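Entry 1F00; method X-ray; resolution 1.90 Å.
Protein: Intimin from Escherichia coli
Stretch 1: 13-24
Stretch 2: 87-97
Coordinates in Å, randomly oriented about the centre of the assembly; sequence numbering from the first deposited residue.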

# COMPACT_ATOMS: atom_id res chain seq x y z
N ALA A 13 -2.74 -19.07 9.03
CA ALA A 13 -1.92 -18.41 10.04
C ALA A 13 -0.67 -17.81 9.40
O ALA A 13 -0.30 -18.17 8.28
CB ALA A 13 -1.52 -19.41 11.12
N VAL A 14 -0.02 -16.90 10.11
CA VAL A 14 1.18 -16.25 9.61
C VAL A 14 2.43 -17.08 9.94
O VAL A 14 2.56 -17.59 11.06
CB VAL A 14 1.35 -14.84 10.21
CG1 VAL A 14 2.55 -14.14 9.60
CG2 VAL A 14 0.09 -14.03 9.98
N ALA A 15 3.33 -17.21 8.97
CA ALA A 15 4.55 -17.98 9.17
C ALA A 15 5.62 -17.15 9.88
O ALA A 15 6.72 -16.94 9.34
CB ALA A 15 5.08 -18.48 7.84
N ASN A 16 5.30 -16.67 11.08
CA ASN A 16 6.23 -15.86 11.86
C ASN A 16 6.77 -16.65 13.04
O ASN A 16 7.46 -16.11 13.90
CB ASN A 16 5.56 -14.58 12.36
CG ASN A 16 4.31 -14.86 13.16
OD1 ASN A 16 4.14 -15.94 13.73
ND2 ASN A 16 3.42 -13.87 13.24
N GLY A 17 6.44 -17.93 13.08
CA GLY A 17 6.89 -18.78 14.17
C GLY A 17 6.24 -18.46 15.49
O GLY A 17 6.67 -18.94 16.53
N GLN A 18 5.19 -17.64 15.46
CA GLN A 18 4.48 -17.26 16.68
C GLN A 18 2.97 -17.43 16.54
O GLN A 18 2.30 -17.83 17.49
CB GLN A 18 4.79 -15.80 17.04
CG GLN A 18 6.25 -15.53 17.35
CD GLN A 18 6.77 -16.34 18.52
OE1 GLN A 18 6.14 -16.39 19.58
NE2 GLN A 18 7.93 -16.97 18.34
N ASP A 19 2.44 -17.12 15.36
CA ASP A 19 1.00 -17.27 15.12
C ASP A 19 0.75 -18.77 15.18
O ASP A 19 1.30 -19.53 14.38
CB ASP A 19 0.63 -16.72 13.73
CG ASP A 19 -0.87 -16.58 13.54
OD1 ASP A 19 -1.30 -16.33 12.40
OD2 ASP A 19 -1.61 -16.72 14.54
N ALA A 20 -0.07 -19.20 16.13
CA ALA A 20 -0.31 -20.62 16.29
C ALA A 20 -1.72 -21.10 16.03
O ALA A 20 -2.70 -20.40 16.29
CB ALA A 20 0.12 -21.06 17.70
N ILE A 21 -1.80 -22.31 15.50
CA ILE A 21 -3.07 -22.95 15.22
C ILE A 21 -3.18 -24.03 16.27
O ILE A 21 -2.27 -24.84 16.44
CB ILE A 21 -3.08 -23.58 13.81
CG1 ILE A 21 -3.01 -22.47 12.75
CG2 ILE A 21 -4.32 -24.43 13.63
CD1 ILE A 21 -3.17 -22.94 11.32
N THR A 22 -4.29 -24.04 17.00
CA THR A 22 -4.47 -25.04 18.04
C THR A 22 -5.39 -26.16 17.58
O THR A 22 -6.49 -25.93 17.09
CB THR A 22 -4.98 -24.41 19.37
OG1 THR A 22 -5.61 -25.42 20.18
CG2 THR A 22 -5.94 -23.30 19.11
N TYR A 23 -4.90 -27.39 17.73
CA TYR A 23 -5.65 -28.57 17.35
C TYR A 23 -6.23 -29.21 18.60
O TYR A 23 -5.56 -29.33 19.62
CB TYR A 23 -4.74 -29.58 16.64
CG TYR A 23 -4.24 -29.13 15.29
CD1 TYR A 23 -3.19 -28.22 15.18
CD2 TYR A 23 -4.83 -29.60 14.12
CE1 TYR A 23 -2.74 -27.78 13.94
CE2 TYR A 23 -4.39 -29.17 12.88
CZ TYR A 23 -3.35 -28.27 12.79
OH TYR A 23 -2.90 -27.85 11.56
N THR A 24 -7.49 -29.62 18.52
CA THR A 24 -8.13 -30.25 19.65
C THR A 24 -8.72 -31.59 19.24
O THR A 24 -9.50 -31.67 18.29
CB THR A 24 -9.26 -29.35 20.22
OG1 THR A 24 -8.72 -28.07 20.57
CG2 THR A 24 -9.86 -29.99 21.47
N LYS A 87 -5.83 -38.07 10.26
CA LYS A 87 -5.48 -36.78 9.68
C LYS A 87 -6.41 -35.67 10.14
O LYS A 87 -7.63 -35.84 10.20
CB LYS A 87 -5.51 -36.88 8.15
CG LYS A 87 -4.44 -37.79 7.56
CD LYS A 87 -3.06 -37.14 7.64
CE LYS A 87 -1.95 -38.08 7.21
NZ LYS A 87 -1.62 -39.12 8.24
N ALA A 88 -5.82 -34.53 10.46
CA ALA A 88 -6.60 -33.38 10.91
C ALA A 88 -6.90 -32.53 9.68
O ALA A 88 -6.37 -32.77 8.60
CB ALA A 88 -5.79 -32.56 11.91
N PRO A 89 -7.78 -31.52 9.83
CA PRO A 89 -8.09 -30.67 8.68
C PRO A 89 -6.78 -30.01 8.24
O PRO A 89 -5.93 -29.70 9.07
CB PRO A 89 -9.07 -29.66 9.25
CG PRO A 89 -9.76 -30.44 10.33
CD PRO A 89 -8.63 -31.18 10.98
N GLU A 90 -6.62 -29.81 6.94
CA GLU A 90 -5.42 -29.18 6.41
C GLU A 90 -5.44 -27.68 6.72
O GLU A 90 -6.51 -27.06 6.74
CB GLU A 90 -5.35 -29.40 4.90
CG GLU A 90 -4.04 -29.00 4.26
CD GLU A 90 -4.07 -29.21 2.76
OE1 GLU A 90 -4.85 -28.51 2.07
OE2 GLU A 90 -3.32 -30.07 2.26
N VAL A 91 -4.27 -27.10 6.97
CA VAL A 91 -4.17 -25.68 7.26
C VAL A 91 -3.05 -25.06 6.42
O VAL A 91 -2.25 -25.79 5.83
CB VAL A 91 -3.85 -25.42 8.76
CG1 VAL A 91 -4.88 -26.12 9.64
CG2 VAL A 91 -2.44 -25.92 9.10
N GLU A 92 -3.00 -23.74 6.36
CA GLU A 92 -1.97 -23.07 5.57
C GLU A 92 -1.30 -21.90 6.28
O GLU A 92 -1.96 -21.07 6.92
CB GLU A 92 -2.56 -22.54 4.27
CG GLU A 92 -3.43 -23.51 3.51
CD GLU A 92 -4.05 -22.86 2.29
OE1 GLU A 92 -3.36 -22.76 1.25
OE2 GLU A 92 -5.21 -22.42 2.37
N PHE A 93 0.02 -21.83 6.17
CA PHE A 93 0.77 -20.73 6.74
C PHE A 93 1.17 -19.82 5.59
O PHE A 93 1.50 -20.29 4.50
CB PHE A 93 2.00 -21.23 7.49
CG PHE A 93 1.69 -21.92 8.78
CD1 PHE A 93 1.40 -23.29 8.80
CD2 PHE A 93 1.63 -21.20 9.97
CE1 PHE A 93 1.06 -23.92 9.99
CE2 PHE A 93 1.28 -21.83 11.17
CZ PHE A 93 1.00 -23.20 11.17
N PHE A 94 1.11 -18.51 5.82
CA PHE A 94 1.46 -17.56 4.78
C PHE A 94 2.49 -16.56 5.27
O PHE A 94 2.52 -16.20 6.45
CB PHE A 94 0.20 -16.82 4.30
CG PHE A 94 -0.77 -17.70 3.55
CD1 PHE A 94 -0.50 -18.10 2.24
CD2 PHE A 94 -1.94 -18.14 4.15
CE1 PHE A 94 -1.40 -18.92 1.55
CE2 PHE A 94 -2.84 -18.96 3.47
CZ PHE A 94 -2.57 -19.35 2.16
N THR A 95 3.34 -16.12 4.35
CA THR A 95 4.37 -15.14 4.66
C THR A 95 3.71 -13.87 5.19
O THR A 95 2.54 -13.61 4.90
CB THR A 95 5.19 -14.79 3.41
OG1 THR A 95 6.03 -15.90 3.06
CG2 THR A 95 6.03 -13.55 3.63
N THR A 96 4.46 -13.10 5.97
CA THR A 96 3.98 -11.84 6.53
C THR A 96 3.61 -10.86 5.41
O THR A 96 4.40 -10.63 4.50
CB THR A 96 5.07 -11.17 7.38
OG1 THR A 96 5.50 -12.08 8.40
CG2 THR A 96 4.54 -9.89 8.02
N LEU A 97 2.40 -10.30 5.48
CA LEU A 97 1.96 -9.33 4.49
C LEU A 97 2.78 -8.06 4.71
O LEU A 97 2.90 -7.57 5.84
CB LEU A 97 0.46 -9.03 4.65
CG LEU A 97 -0.16 -8.14 3.57
CD1 LEU A 97 0.08 -8.76 2.19
CD2 LEU A 97 -1.65 -7.99 3.84
O HOH W 1 -3.19 -29.55 9.43

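Stretch 1 meets stretch 2 twice: first through main-chain pairing at Ala 13 to Ala 15, then, after a turn, through side chains from Ile 21 and Tyr 23. Ala 13 and Val 14 pair in parallel with Phe 93 and Phe 94. Ala 13 N donates to Glu 92 O (3.0 Å) and Ala 13 O accepts from Phe 94 N (2.9 Å), so Ala 13 straddles Phe 93, the residue it faces in register. The same carbonyl receives a CA-H...O contact, Ala 13 O to Phe 93 CA at 3.2 Å. The side chains of this pair share one face of the sheet, where Ala 13 CB lies 3.7 Å from Phe 93 CE2.

The side chains of Val 14 and Phe 94 occupy the other face. Val 14 CA makes a CA-H...O contact with Phe 94 O (3.4 Å), while Val 14 CG1 reaches Thr 96 OG1 at 3.8 Å. Val 14 N is instead bonded within its own stretch, to Asp 19 OD1 at 2.7 Å. Ala 15 N completes the ladder with a short, nearly straight hydrogen bond to Phe 94 O (2.8 Å, 168°), and Ala 15 CB packs 4.1 Å from Phe 93 CB.

The chain then turns away from stretch 2. Asn 16 OD1 accepts from both Gln 18 N and Asp 19 N, each at 2.6 Å, tying the turn together; Gly 17, between Asn 16 and Gln 18, has a positive phi, which glycine readily adopts. Asp 19 brings the chain back: its carboxylate holds Val 14 N, and its main-chain O lies near the plane of the Phe 93 ring, with Asp 19 O 3.9 Å from Phe 93 CE2. Val 14 O, 3.9 Å from Phe 93 CD2, is likewise at the ring edge.

The strand that includes Ile 21 to Thr 24 runs nearly antiparallel to the one that includes Val 91 to Phe 94 (166°), but the axes approach no closer than 10.2 Å, and side chains fill the gap. Ile 21 CD1 touches Val 91 CB at 3.6 Å and Phe 93 CZ at 4.2 Å, bridging two residues whose side chains reach into the same apolar layer. Thr 22 and Thr 24 stay out of reach, as alternation along a strand would predict. Tyr 23 points toward stretch 2: Tyr 23 CE2 lies 3.8 Å from Ala 88 CB, and Tyr 23 CZ 4.1 Å from Val 91 CG1. Its hydroxyl sits beside apolar carbon, with Tyr 23 OH 3.2 Å from Val 91 CG2, yet its polarity is satisfied by a water. Tyr 23 OH donates to water 1 O (2.7 Å), which donates to Pro 89 O (2.8 Å), linking the stretches.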